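Local coordinates for predicted protein (Acinetobacter sp. RUH2624, PDB 4MEA) that hydrolyses epoxides as a secreted Cif-family enzyme of the alpha/beta hydrolase fold and probably acts as a virulence factor, at residues D163-M166 with F167-P170. Residues are numbered along the deposited sequence; the frame is centred on the assembly and turned at random.
Sequences DRAM and FEYP
A short 3-10 helix, residues 164-167, includes the bond from Phe-167 N to Arg-164 O at 3.0 Å and begins after Asp-163, which forms an Asx turn. The short aspartate arm suits this place: its OD1 accepts Ala-165 N (3.0 Å), the amide coming from above the carboxylate plane. With CG held between the backbone N and the carbonyl carbon, chi1 80° brings OD1 to that amide. At the other end Ala-165 O takes Glu-168 N at 2.9 Å and, weakly, Tyr-169 N, while sitting over the centre of the Tyr-169 ring, 3.3 Å above its plane. The turn lies in the connection between strand 151-157 of the alpha/beta hydrolase sheet and strand 172-173, and packs against helix 246-258, where Met-166 reaches Ile-250. Being small, Ala-165 lets the phenol lie across the turn, and Ala-165 CB lies 3.7 Å from Tyr-169 OH; on the same ring CE2 approaches Met-166 CA at 3.4 Å. A water joins Tyr-169 OH to Asp-163 OD1, tying the ring to the start of the turn, and Asp-163 OD2 forms a salt bridge with Arg-287. On the exposed flank another water donates to both Arg-164 O and Glu-168 OE2.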
# COMPACT_ATOMS: atom_id res chain seq x y z
N ASP A 163 -11.84 5.54 -12.34
CA ASP A 163 -11.63 6.54 -13.38
C ASP A 163 -10.18 7.01 -13.26
O ASP A 163 -9.40 6.41 -12.52
CB ASP A 163 -12.66 7.69 -13.34
CG ASP A 163 -12.36 8.75 -12.27
OD1 ASP A 163 -11.60 8.47 -11.33
OD2 ASP A 163 -12.91 9.86 -12.37
N ARG A 164 -9.83 8.06 -13.99
CA ARG A 164 -8.44 8.51 -14.08
C ARG A 164 -7.89 8.88 -12.70
O ARG A 164 -6.68 8.80 -12.46
CB ARG A 164 -8.33 9.72 -15.02
CG ARG A 164 -9.05 10.93 -14.47
CD ARG A 164 -9.28 12.02 -15.51
NE ARG A 164 -9.96 13.16 -14.89
CZ ARG A 164 -10.46 14.19 -15.56
NH1 ARG A 164 -10.38 14.22 -16.88
NH2 ARG A 164 -11.06 15.18 -14.90
N ALA A 165 -8.78 9.28 -11.80
CA ALA A 165 -8.36 9.70 -10.46
C ALA A 165 -7.83 8.53 -9.62
O ALA A 165 -7.13 8.73 -8.63
CB ALA A 165 -9.49 10.42 -9.75
N MET A 166 -8.15 7.31 -10.03
CA MET A 166 -7.66 6.13 -9.32
C MET A 166 -6.15 5.97 -9.56
O MET A 166 -5.47 5.23 -8.85
CB MET A 166 -8.45 4.89 -9.75
CG MET A 166 -8.29 3.67 -8.85
SD MET A 166 -9.51 2.39 -9.26
CE MET A 166 -10.91 2.92 -8.26
N PHE A 167 -5.64 6.66 -10.58
CA PHE A 167 -4.21 6.71 -10.84
C PHE A 167 -3.55 7.83 -10.03
O PHE A 167 -2.36 8.13 -10.20
CB PHE A 167 -3.95 6.95 -12.33
CG PHE A 167 -4.27 5.78 -13.21
CD1 PHE A 167 -4.14 4.49 -12.73
CD2 PHE A 167 -4.70 5.96 -14.51
CE1 PHE A 167 -4.44 3.39 -13.54
CE2 PHE A 167 -4.99 4.87 -15.34
CZ PHE A 167 -4.86 3.59 -14.85
N GLU A 168 -4.34 8.46 -9.17
CA GLU A 168 -3.86 9.63 -8.42
C GLU A 168 -4.04 9.52 -6.90
O GLU A 168 -3.34 10.20 -6.15
CB GLU A 168 -4.54 10.90 -8.94
CG GLU A 168 -4.18 11.21 -10.39
CD GLU A 168 -5.11 12.24 -11.02
OE1 GLU A 168 -6.07 12.67 -10.34
OE2 GLU A 168 -4.88 12.61 -12.19
N TYR A 169 -4.97 8.69 -6.44
CA TYR A 169 -5.20 8.60 -4.98
C TYR A 169 -3.88 8.28 -4.30
O TYR A 169 -3.19 7.33 -4.68
CB TYR A 169 -6.26 7.56 -4.62
CG TYR A 169 -7.59 7.77 -5.30
CD1 TYR A 169 -8.17 9.04 -5.37
CD2 TYR A 169 -8.28 6.71 -5.88
CE1 TYR A 169 -9.39 9.24 -6.00
CE2 TYR A 169 -9.48 6.90 -6.52
CZ TYR A 169 -10.04 8.16 -6.58
OH TYR A 169 -11.24 8.33 -7.21
N PRO A 170 -3.52 9.07 -3.27
CA PRO A 170 -2.19 8.95 -2.65
C PRO A 170 -2.04 7.73 -1.74
O PRO A 170 -3.00 7.28 -1.10
CB PRO A 170 -2.07 10.25 -1.84
CG PRO A 170 -3.47 10.62 -1.51
CD PRO A 170 -4.32 10.15 -2.68
O HOH W 1 -11.68 6.69 -9.39
O HOH W 2 -4.81 10.30 -14.04
O HOH W 3 -3.60 5.44 -6.72